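PDB 1VMH: uncharacterized conserved protein YjbQ/UPF0047 family, ortholog yugU B.subtilis from Clostridium acetobutylicum, which is of unknown function but adopts the YjbQ-like fold of the UPF0047 family and assembles from three copies of the chain. Local coordinates for residues Leu21-Asp26 with Phe128-Pro134; Ala39-Val45 with Phe140-Ile144; Val51-Pro55 with Gly106-Gln110; His56-Gly60 with Ala98-Ala102. All coordinates share one frame. Residues are numbered along the deposited sequence.

Interaction 1 (Leu21-Asp26 with Phe128-Pro134); sequences LKTSND and FTEFDGP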
loop_
_atom_site.group_PDB
_atom_site.type_symbol
_atom_site.label_atom_id
_atom_site.label_comp_id
_atom_site.label_asym_id
_atom_site.label_seq_id
_atom_site.Cartn_x
_atom_site.Cartn_y
_atom_site.Cartn_z
ATOM N N LEU A 21 -4.781 -12.007 17.831
ATOM C CA LEU A 21 -5.346 -12.944 16.858
ATOM C C LEU A 21 -4.512 -14.185 16.858
ATOM O O LEU A 21 -3.289 -14.082 16.837
ATOM C CB LEU A 21 -5.260 -12.359 15.441
ATOM C CG LEU A 21 -5.802 -10.962 15.205
ATOM C CD1 LEU A 21 -5.614 -10.554 13.748
ATOM C CD2 LEU A 21 -7.292 -10.908 15.602
ATOM N N LYS A 22 -5.158 -15.354 16.853
ATOM C CA LYS A 22 -4.488 -16.621 16.688
ATOM C C LYS A 22 -4.766 -17.077 15.267
ATOM O O LYS A 22 -5.924 -17.259 14.888
ATOM C CB LYS A 22 -5.052 -17.648 17.686
ATOM N N THR A 23 -3.724 -17.161 14.443
ATOM C CA THR A 23 -3.871 -17.627 13.070
ATOM C C THR A 23 -3.692 -19.141 13.059
ATOM O O THR A 23 -3.005 -19.698 13.921
ATOM C CB THR A 23 -2.893 -16.904 12.101
ATOM O OG1 THR A 23 -1.534 -17.234 12.401
ATOM C CG2 THR A 23 -3.106 -15.382 12.237
ATOM N N SER A 24 -4.296 -19.794 12.073
ATOM C CA SER A 24 -4.403 -21.257 12.089
ATOM C C SER A 24 -3.858 -22.012 10.857
ATOM O O SER A 24 -3.750 -23.233 10.880
ATOM C CB SER A 24 -5.854 -21.673 12.388
ATOM O OG SER A 24 -6.744 -21.122 11.451
ATOM N N ASN A 25 -3.502 -21.297 9.796
ATOM C CA ASN A 25 -2.880 -21.896 8.602
ATOM C C ASN A 25 -1.617 -21.122 8.244
ATOM O O ASN A 25 -1.436 -19.996 8.721
ATOM C CB ASN A 25 -3.854 -21.834 7.426
ATOM C CG ASN A 25 -5.179 -22.534 7.726
ATOM O OD1 ASN A 25 -5.196 -23.564 8.409
ATOM N ND2 ASN A 25 -6.288 -21.980 7.222
ATOM N N ASP A 26 -0.763 -21.678 7.371
ATOM C CA ASP A 26 0.440 -20.945 6.984
ATOM C C ASP A 26 0.078 -19.637 6.299
ATOM O O ASP A 26 0.696 -18.629 6.592
ATOM C CB ASP A 26 1.438 -21.737 6.133
ATOM C CG ASP A 26 0.848 -22.278 4.861
ATOM O OD1 ASP A 26 -0.327 -22.702 4.866
ATOM O OD2 ASP A 26 1.591 -22.296 3.851
ATOM N N PHE A 128 -6.624 -8.922 8.076
ATOM C CA PHE A 128 -5.261 -9.304 8.438
ATOM C C PHE A 128 -4.835 -10.454 7.512
ATOM O O PHE A 128 -5.550 -11.463 7.419
ATOM C CB PHE A 128 -5.265 -9.800 9.877
ATOM C CG PHE A 128 -3.921 -10.106 10.438
ATOM C CD1 PHE A 128 -3.329 -11.308 10.230
ATOM C CD2 PHE A 128 -3.237 -9.172 11.206
ATOM C CE1 PHE A 128 -2.065 -11.594 10.761
ATOM C CE2 PHE A 128 -2.009 -9.475 11.750
ATOM C CZ PHE A 128 -1.423 -10.657 11.514
ATOM N N THR A 129 -3.709 -10.301 6.791
ATOM C CA THR A 129 -3.232 -11.283 5.833
ATOM C C THR A 129 -2.008 -12.003 6.436
ATOM O O THR A 129 -0.882 -11.474 6.445
ATOM C CB THR A 129 -2.886 -10.669 4.439
ATOM O OG1 THR A 129 -1.823 -9.718 4.577
ATOM C CG2 THR A 129 -4.088 -9.843 3.940
ATOM N N GLU A 130 -2.231 -13.217 6.939
ATOM C CA GLU A 130 -1.174 -14.028 7.496
ATOM C C GLU A 130 -0.459 -14.735 6.379
ATOM O O GLU A 130 -1.108 -15.434 5.598
ATOM C CB GLU A 130 -1.775 -15.044 8.470
ATOM C CG GLU A 130 -0.783 -16.097 8.991
ATOM C CD GLU A 130 0.252 -15.461 9.880
ATOM O OE1 GLU A 130 1.220 -14.888 9.357
ATOM O OE2 GLU A 130 0.114 -15.542 11.120
ATOM N N PHE A 131 0.876 -14.644 6.356
ATOM C CA PHE A 131 1.689 -15.442 5.443
ATOM C C PHE A 131 2.689 -16.436 6.075
ATOM O O PHE A 131 3.375 -17.164 5.337
ATOM C CB PHE A 131 2.393 -14.539 4.443
ATOM C CG PHE A 131 1.426 -13.727 3.611
ATOM C CD1 PHE A 131 0.554 -14.355 2.726
ATOM C CD2 PHE A 131 1.377 -12.344 3.737
ATOM C CE1 PHE A 131 -0.333 -13.614 1.947
ATOM C CE2 PHE A 131 0.483 -11.591 2.968
ATOM C CZ PHE A 131 -0.363 -12.218 2.101
ATOM N N ASP A 132 2.765 -16.460 7.400
ATOM C CA ASP A 132 3.645 -17.393 8.146
ATOM C C ASP A 132 3.009 -17.893 9.426
ATOM O O ASP A 132 3.610 -17.833 10.498
ATOM C CB ASP A 132 4.995 -16.741 8.446
ATOM C CG ASP A 132 6.038 -17.748 8.937
ATOM O OD1 ASP A 132 6.002 -18.929 8.521
ATOM O OD2 ASP A 132 6.903 -17.321 9.723
ATOM N N GLY A 133 1.774 -18.378 9.320
ATOM C CA GLY A 133 1.089 -18.935 10.487
ATOM C C GLY A 133 1.404 -20.413 10.636
ATOM O O GLY A 133 2.122 -20.976 9.821
ATOM N N PRO A 134 0.840 -21.051 11.665
ATOM C CA PRO A 134 -0.034 -20.508 12.707
ATOM C C PRO A 134 0.783 -19.823 13.805
ATOM O O PRO A 134 1.802 -20.354 14.274
ATOM C CB PRO A 134 -0.738 -21.760 13.237
ATOM C CG PRO A 134 0.268 -22.819 13.085
ATOM C CD PRO A 134 1.038 -22.503 11.835
#

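Interaction 2 (Ala39-Val45 with Phe140-Ile144); sequences AVDESGV and FVKII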
loop_
_atom_site.group_PDB
_atom_site.type_symbol
_atom_site.label_atom_id
_atom_site.label_comp_id
_atom_site.label_asym_id
_atom_site.label_seq_id
_atom_site.Cartn_x
_atom_site.Cartn_y
_atom_site.Cartn_z
ATOM N N ALA A 39 -13.464 -0.481 17.724
ATOM C CA ALA A 39 -12.584 0.609 18.082
ATOM C C ALA A 39 -13.193 1.980 17.742
ATOM O O ALA A 39 -13.133 2.895 18.540
ATOM C CB ALA A 39 -11.269 0.453 17.399
ATOM N N VAL A 40 -13.828 2.095 16.579
ATOM C CA VAL A 40 -14.549 3.317 16.228
ATOM C C VAL A 40 -15.627 3.629 17.260
ATOM O O VAL A 40 -15.725 4.748 17.815
ATOM C CB VAL A 40 -15.178 3.202 14.806
ATOM C CG1 VAL A 40 -16.074 4.423 14.498
ATOM C CG2 VAL A 40 -14.081 3.060 13.722
ATOM N N ASP A 41 -16.449 2.628 17.540
ATOM C CA ASP A 41 -17.541 2.806 18.499
ATOM C C ASP A 41 -17.009 3.222 19.896
ATOM O O ASP A 41 -17.514 4.146 20.517
ATOM C CB ASP A 41 -18.398 1.528 18.591
ATOM C CG ASP A 41 -19.155 1.210 17.287
ATOM O OD1 ASP A 41 -19.297 2.109 16.433
ATOM O OD2 ASP A 41 -19.628 0.066 17.095
ATOM N N GLU A 42 -15.954 2.577 20.361
ATOM C CA GLU A 42 -15.324 2.964 21.639
ATOM C C GLU A 42 -14.835 4.421 21.647
ATOM O O GLU A 42 -14.934 5.120 22.670
ATOM C CB GLU A 42 -14.136 2.047 21.940
ATOM C CG GLU A 42 -14.312 1.084 23.070
ATOM C CD GLU A 42 -12.965 0.614 23.592
ATOM O OE1 GLU A 42 -12.233 -0.038 22.819
ATOM O OE2 GLU A 42 -12.627 0.914 24.763
ATOM N N SER A 43 -14.311 4.882 20.520
ATOM C CA SER A 43 -13.673 6.187 20.458
ATOM C C SER A 43 -14.689 7.318 20.589
ATOM O O SER A 43 -14.324 8.404 20.985
ATOM C CB SER A 43 -12.934 6.349 19.137
ATOM O OG SER A 43 -13.847 6.644 18.096
ATOM N N GLY A 44 -15.938 7.076 20.190
ATOM C CA GLY A 44 -16.932 8.156 20.112
ATOM C C GLY A 44 -16.777 9.103 18.916
ATOM O O GLY A 44 -17.624 9.969 18.699
ATOM N N VAL A 45 -15.726 8.907 18.119
ATOM C CA VAL A 45 -15.434 9.741 16.934
ATOM C C VAL A 45 -16.503 9.504 15.883
ATOM O O VAL A 45 -16.775 8.355 15.541
ATOM C CB VAL A 45 -14.057 9.395 16.344
ATOM C CG1 VAL A 45 -13.804 10.148 15.035
ATOM C CG2 VAL A 45 -12.951 9.735 17.333
ATOM N N PHE A 140 -2.930 -3.520 15.510
ATOM C CA PHE A 140 -3.164 -2.261 16.209
ATOM C C PHE A 140 -4.216 -1.468 15.458
ATOM O O PHE A 140 -4.124 -1.355 14.245
ATOM C CB PHE A 140 -1.893 -1.376 16.248
ATOM C CG PHE A 140 -0.642 -2.043 16.802
ATOM C CD1 PHE A 140 -0.699 -3.007 17.797
ATOM C CD2 PHE A 140 0.611 -1.635 16.379
ATOM C CE1 PHE A 140 0.463 -3.585 18.299
ATOM C CE2 PHE A 140 1.755 -2.192 16.873
ATOM C CZ PHE A 140 1.679 -3.161 17.838
ATOM N N VAL A 141 -5.159 -0.853 16.165
ATOM C CA VAL A 141 -6.157 0.015 15.565
ATOM C C VAL A 141 -6.096 1.365 16.277
ATOM O O VAL A 141 -6.237 1.424 17.504
ATOM C CB VAL A 141 -7.559 -0.607 15.658
ATOM C CG1 VAL A 141 -8.582 0.332 15.031
ATOM C CG2 VAL A 141 -7.575 -2.017 14.997
ATOM N N LYS A 142 -5.850 2.426 15.513
ATOM C CA LYS A 142 -5.826 3.780 16.038
ATOM C C LYS A 142 -6.915 4.591 15.370
ATOM O O LYS A 142 -7.013 4.566 14.149
ATOM C CB LYS A 142 -4.477 4.444 15.818
ATOM C CG LYS A 142 -4.418 5.802 16.476
ATOM C CD LYS A 142 -2.981 6.286 16.570
ATOM C CE LYS A 142 -2.951 7.706 17.114
ATOM N NZ LYS A 142 -3.213 7.723 18.537
ATOM N N ILE A 143 -7.742 5.275 16.161
ATOM C CA ILE A 143 -8.806 6.116 15.632
ATOM C C ILE A 143 -8.374 7.533 15.832
ATOM O O ILE A 143 -7.999 7.912 16.943
ATOM C CB ILE A 143 -10.138 5.894 16.379
ATOM C CG1 ILE A 143 -10.526 4.412 16.403
ATOM C CG2 ILE A 143 -11.242 6.743 15.747
ATOM C CD1 ILE A 143 -10.609 3.739 15.042
ATOM N N ILE A 144 -8.422 8.326 14.773
ATOM C CA ILE A 144 -8.041 9.730 14.838
ATOM C C ILE A 144 -9.226 10.583 14.382
ATOM O O ILE A 144 -9.674 10.428 13.256
ATOM C CB ILE A 144 -6.819 9.990 13.951
ATOM C CG1 ILE A 144 -5.689 9.007 14.292
ATOM C CG2 ILE A 144 -6.304 11.428 14.154
ATOM C CD1 ILE A 144 -4.953 8.501 13.093
ATOM O OXT ILE A 144 -9.787 11.408 15.117
#

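Interaction 3 (Val51-Pro55 with Gly106-Gln110); sequences VVFCP and GSSQQ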
loop_
_atom_site.group_PDB
_atom_site.type_symbol
_atom_site.label_atom_id
_atom_site.label_comp_id
_atom_site.label_asym_id
_atom_site.label_seq_id
_atom_site.Cartn_x
_atom_site.Cartn_y
_atom_site.Cartn_z
ATOM N N VAL A 51 -6.973 3.761 11.444
ATOM C CA VAL A 51 -5.716 3.233 10.927
ATOM C C VAL A 51 -5.491 1.871 11.534
ATOM O O VAL A 51 -5.650 1.733 12.760
ATOM C CB VAL A 51 -4.533 4.181 11.303
ATOM C CG1 VAL A 51 -3.219 3.590 10.806
ATOM C CG2 VAL A 51 -4.746 5.567 10.706
ATOM N N VAL A 52 -5.218 0.862 10.691
ATOM C CA VAL A 52 -5.071 -0.503 11.080
ATOM C C VAL A 52 -3.655 -0.938 10.709
ATOM O O VAL A 52 -3.325 -0.906 9.541
ATOM C CB VAL A 52 -6.089 -1.400 10.340
ATOM C CG1 VAL A 52 -5.989 -2.837 10.776
ATOM C CG2 VAL A 52 -7.512 -0.878 10.560
ATOM N N PHE A 53 -2.828 -1.278 11.676
ATOM C CA PHE A 53 -1.382 -1.512 11.469
ATOM C C PHE A 53 -0.971 -2.929 11.928
ATOM O O PHE A 53 -1.358 -3.372 13.041
ATOM C CB PHE A 53 -0.563 -0.473 12.254
ATOM C CG PHE A 53 0.929 -0.513 11.987
ATOM C CD1 PHE A 53 1.759 -1.361 12.719
ATOM C CD2 PHE A 53 1.498 0.295 11.019
ATOM C CE1 PHE A 53 3.113 -1.382 12.462
ATOM C CE2 PHE A 53 2.842 0.243 10.767
ATOM C CZ PHE A 53 3.631 -0.598 11.456
ATOM N N CYS A 54 -0.173 -3.612 11.094
ATOM C CA CYS A 54 0.333 -4.919 11.421
ATOM C C CYS A 54 1.790 -4.836 11.835
ATOM O O CYS A 54 2.652 -4.500 10.997
ATOM C CB CYS A 54 0.182 -5.839 10.222
ATOM S SG CYS A 54 0.881 -7.433 10.470
ATOM N N PRO A 55 2.110 -5.152 13.089
ATOM C CA PRO A 55 3.514 -5.067 13.550
ATOM C C PRO A 55 4.393 -6.255 13.165
ATOM O O PRO A 55 5.569 -6.315 13.620
ATOM C CB PRO A 55 3.359 -4.993 15.068
ATOM C CG PRO A 55 2.147 -5.838 15.330
ATOM C CD PRO A 55 1.205 -5.578 14.173
ATOM N N GLY A 106 0.860 -4.657 2.246
ATOM C CA GLY A 106 1.035 -3.479 3.040
ATOM C C GLY A 106 1.020 -3.722 4.535
ATOM O O GLY A 106 0.408 -4.660 5.039
ATOM N N SER A 107 1.718 -2.829 5.243
ATOM C CA SER A 107 1.827 -2.871 6.698
ATOM C C SER A 107 0.645 -2.215 7.402
ATOM O O SER A 107 0.407 -2.517 8.570
ATOM C CB SER A 107 3.138 -2.195 7.135
ATOM O OG SER A 107 3.220 -0.856 6.618
ATOM N N SER A 108 -0.145 -1.419 6.697
ATOM C CA SER A 108 -1.328 -0.785 7.269
ATOM C C SER A 108 -2.311 -0.445 6.186
ATOM O O SER A 108 -1.980 -0.375 4.992
ATOM C CB SER A 108 -0.950 0.488 8.031
ATOM O OG SER A 108 -0.576 1.531 7.137
ATOM N N GLN A 109 -3.550 -0.269 6.605
ATOM C CA GLN A 109 -4.537 0.356 5.770
ATOM C C GLN A 109 -5.322 1.357 6.627
ATOM O O GLN A 109 -5.356 1.302 7.876
ATOM C CB GLN A 109 -5.461 -0.655 5.106
ATOM C CG GLN A 109 -4.746 -1.717 4.280
ATOM C CD GLN A 109 -4.032 -1.184 3.080
ATOM O OE1 GLN A 109 -4.288 -0.067 2.624
ATOM N NE2 GLN A 109 -3.141 -2.012 2.508
ATOM N N GLN A 110 -6.048 2.230 5.944
ATOM C CA GLN A 110 -6.860 3.234 6.629
ATOM C C GLN A 110 -8.213 3.366 5.966
ATOM O O GLN A 110 -8.368 3.121 4.757
ATOM C CB GLN A 110 -6.132 4.550 6.845
ATOM C CG GLN A 110 -5.763 5.298 5.640
ATOM C CD GLN A 110 -5.086 6.631 6.004
ATOM O OE1 GLN A 110 -5.183 7.162 7.161
ATOM N NE2 GLN A 110 -4.366 7.144 5.050
#

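Interaction 4 (His56-Gly60 with Ala98-Ala102); sequences HTTAG and AHIKA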
loop_
_atom_site.group_PDB
_atom_site.type_symbol
_atom_site.label_atom_id
_atom_site.label_comp_id
_atom_site.label_asym_id
_atom_site.label_seq_id
_atom_site.Cartn_x
_atom_site.Cartn_y
_atom_site.Cartn_z
ATOM N N HIS A 56 3.900 -7.180 12.352
ATOM C CA HIS A 56 4.607 -8.383 11.965
ATOM C C HIS A 56 5.111 -8.269 10.537
ATOM O O HIS A 56 4.351 -7.940 9.649
ATOM C CB HIS A 56 3.640 -9.551 12.065
ATOM C CG HIS A 56 3.021 -9.670 13.419
ATOM N ND1 HIS A 56 3.748 -10.049 14.528
ATOM C CD2 HIS A 56 1.748 -9.481 13.845
ATOM C CE1 HIS A 56 2.944 -10.056 15.586
ATOM N NE2 HIS A 56 1.727 -9.736 15.193
ATOM N N THR A 57 6.363 -8.607 10.305
ATOM C CA THR A 57 6.971 -8.482 8.990
ATOM C C THR A 57 6.625 -9.614 8.021
ATOM O O THR A 57 6.995 -9.532 6.865
ATOM C CB THR A 57 8.457 -8.314 9.109
ATOM O OG1 THR A 57 8.993 -9.449 9.772
ATOM C CG2 THR A 57 8.793 -7.046 9.871
ATOM N N THR A 58 5.897 -10.626 8.502
ATOM C CA THR A 58 5.440 -11.754 7.680
ATOM C C THR A 58 3.917 -11.826 7.620
ATOM O O THR A 58 3.337 -12.855 7.281
ATOM C CB THR A 58 6.022 -13.044 8.166
ATOM O OG1 THR A 58 5.764 -13.144 9.568
ATOM C CG2 THR A 58 7.514 -13.086 7.905
ATOM N N ALA A 59 3.269 -10.683 7.876
ATOM C CA ALA A 59 1.842 -10.528 7.699
ATOM C C ALA A 59 1.583 -9.062 7.282
ATOM O O ALA A 59 2.473 -8.220 7.319
ATOM C CB ALA A 59 1.100 -10.897 8.941
ATOM N N GLY A 60 0.359 -8.783 6.877
ATOM C CA GLY A 60 0.009 -7.450 6.449
ATOM C C GLY A 60 -1.477 -7.204 6.617
ATOM O O GLY A 60 -2.185 -7.960 7.311
ATOM N N ALA A 98 6.897 -15.009 2.622
ATOM C CA ALA A 98 5.964 -14.294 3.507
ATOM C C ALA A 98 6.360 -12.827 3.635
ATOM O O ALA A 98 5.493 -11.948 3.645
ATOM C CB ALA A 98 5.908 -14.933 4.851
ATOM N N HIS A 99 7.657 -12.558 3.776
ATOM C CA HIS A 99 8.130 -11.178 3.841
ATOM C C HIS A 99 7.737 -10.396 2.562
ATOM O O HIS A 99 7.340 -9.212 2.631
ATOM C CB HIS A 99 9.647 -11.113 4.033
ATOM C CG HIS A 99 10.110 -11.493 5.400
ATOM N ND1 HIS A 99 9.944 -10.661 6.490
ATOM C CD2 HIS A 99 10.732 -12.601 5.866
ATOM C CE1 HIS A 99 10.449 -11.251 7.562
ATOM N NE2 HIS A 99 10.937 -12.425 7.217
ATOM N N ILE A 100 7.836 -11.073 1.404
ATOM C CA ILE A 100 7.518 -10.427 0.131
ATOM C C ILE A 100 6.032 -10.121 0.076
ATOM O O ILE A 100 5.620 -9.011 -0.248
ATOM C CB ILE A 100 7.902 -11.310 -1.054
ATOM C CG1 ILE A 100 9.426 -11.429 -1.158
ATOM C CG2 ILE A 100 7.335 -10.769 -2.345
ATOM C CD1 ILE A 100 9.856 -12.607 -1.961
ATOM N N LYS A 101 5.225 -11.122 0.365
ATOM C CA LYS A 101 3.797 -10.931 0.279
ATOM C C LYS A 101 3.286 -9.894 1.276
ATOM O O LYS A 101 2.363 -9.134 0.982
ATOM C CB LYS A 101 3.066 -12.264 0.424
ATOM C CG LYS A 101 3.374 -13.190 -0.740
ATOM C CD LYS A 101 2.654 -14.541 -0.714
ATOM C CE LYS A 101 3.090 -15.432 0.377
ATOM N NZ LYS A 101 2.465 -16.854 0.269
ATOM N N ALA A 102 3.879 -9.878 2.458
ATOM C CA ALA A 102 3.556 -8.865 3.442
ATOM C C ALA A 102 3.774 -7.451 2.877
ATOM O O ALA A 102 2.901 -6.553 3.042
ATOM C CB ALA A 102 4.398 -9.090 4.710
HETATM O O HOH W 1 3.356 -5.710 5.749
#

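Interaction 1 (Leu21-Asp26 with Phe128-Pro134)
Two strand ends and the loops that follow them meet here, and side chains and main chain share the contact. Leu-21, in the mt rotamer, lays CD1 over one face of the Phe-128 ring, 4.0 Å from its centroid: a CH-pi contact. The p rotamer of Thr-23 directs OG1 to Glu-130, donating to OE2 at 2.7 Å. Glu-130 (chi1 t, chi2 p) folds back so that its OE1 also accepts from Asp-132 N at 2.9 Å, and Arg-137 salt-bridges the same carboxylate. Gly-133 N donates to Asp-26 O at 2.9 Å, while Gly-133 CA approaches Asn-25 O at 3.3 Å; a side chain on Gly-133 would clash with that carbonyl and with Thr-23 OG1. Pro-134, preceded by a cis peptide, has CB 3.1 Å from Thr-23 O. Strand 28-31 pairs with 124-130 beside the contact, strand 59-65 flanks 124-130 on its other edge, and helix 96-105 packs against Phe-131.

Interaction 2 (Ala39-Val45 with Phe140-Ile144)
This is an apolar helix-on-sheet contact in the YjbQ-like fold: the C-terminal part of helix 33-43 lies against strand 136-143 of the five-stranded antiparallel sheet. The axes of 39-43 and 140-143 approach to 8.6 Å and cross at -39°. Ile-143 is the centre of the contact. Its CD1 lies 3.8 Å from Val-40 CG2 and 4.1 Å from Ala-39 CB, and its CG2 lies 3.8 Å from Val-45 CG2. One step of the strand repeat earlier, Val-141 CG1 meets Ala-39 CB at 3.6 Å. Ile-113 of strand 108-114 adds to the apolar patch around Val-40 and Ile-143, whereas Phe-140, whose CB projects from the other face of the strand, forms a cation-pi pair with Lys-119 of the second subunit. Gly-44, with positive phi, ends the helix and turns the chain so that Val-45 points back at the strand. Ser-43 fixes this exit: its OG donates to Val-40 O at 2.7 Å and accepts from Val-45 N at 2.9 Å, an ST turn.

Interaction 3 (Val51-Pro55 with Gly106-Gln110)
Three backbone hydrogen bonds join these segments. Val-52 and Gln-109 form a reciprocal pair, Val-52 N to Gln-109 O at 2.9 Å and Gln-109 N to Val-52 O at 3.0 Å. Just past the strand end, Cys-54 N donates to Ser-107 O at 2.8 Å and nearly straight, 175° at the hydrogen. Val-52 O is approached further by Ser-108 CA at 3.0 Å, a CA-H...O contact. The result is an antiparallel ladder in the middle of the five-stranded sheet, with 51-53 and 108-110 running at 168° to each other; Val-51 with Gln-110 and Phe-53 with Ser-108 are its non-hydrogen-bonded pairs. Val-51 and Phe-53 turn their backbone polar groups outward to strand 136-143, bonding with Lys-142 and Phe-140. The side chains of Val-51, Phe-53, Ser-108 and Gln-110 share one face of the sheet, which meets other subunits: Gln-110 OE1 accepts from Gln-110 NE2 of the second subunit, and Gln-110 NE2 donates to Gln-110 OE1 of the third. On the opposite face Gln-109 NE2 donates to Ile-61 O within the chain, and Cys-54 O is taken by Gln-124 NE2 of the second subunit. Ser-107 O, besides its bond to Cys-54 N, lies over one face of the Phe-53 ring.

Interaction 4 (His56-Gly60 with Ala98-Ala102)
His-56 opens a type I beta turn that ends at Ala-59, closed by a weak hydrogen bond from Ala-59 N to His-56 O at 3.4 Å. Its own ring leads away from the helix, and NE2 accepts from Lys-138 N. Thr-57 comes next and meets the helix through both main chain and side chain: its O lies 3.4 Å from Ala-102 CB, and its OG1 lies 3.2 Å from His-99 CE1. Thr-58 sets CG2 over one face of the His-99 imidazole, 3.5 Å from the centroid and 13° off the ring normal, a CH-pi contact, while its CB touches Ala-98 CB at 3.8 Å. Thr-58 OG1 is hydrogen-bonded to Arg-137. At Ala-59, where strand 59-65 begins, the carbonyl O faces Ala-102 CB at 3.4 Å; a water lies 3.1 Å from Ala-59 O and 2.9 Å from Ala-102 O, the second contact weak, and with more acceptors in reach than protons it need not serve both at once. At Gly-60 a CB would sit a tight 3.2 Å from Ala-102 O. Asn-64 of the second subunit binds His-99 O. Methyl and CH-pi contacts this close imply small residues, Ala-98 and Ala-102, where the turn meets the helix.

Interactions 3 and 4 are buried; 1 and 2 lie partly at the surface, and 2 is farthest from the chain centre. Interactions 2 and 3 share the five-stranded sheet, where Lys-142 O and Phe-140 O pair with Val-51 N and Phe-53 N: main-chain bonding dominates 3, apolar side chains dominate 2. Interaction 1 spans both sheets, and meets 4 along strands 124-130 and 59-65 through Thr-129 N to Gly-60 O and, just beyond the strands, Phe-131 N to Thr-58 O, both probable hydrogen bonds; a buried carboxylate marks 1, methyl and imidazole contacts mark 4. Cys-54 SG packs on Phe-128 and Ala-59, so 3 touches 1 and 4. Interactions 2, 3 and 4, unlike 1, also touch the second subunit.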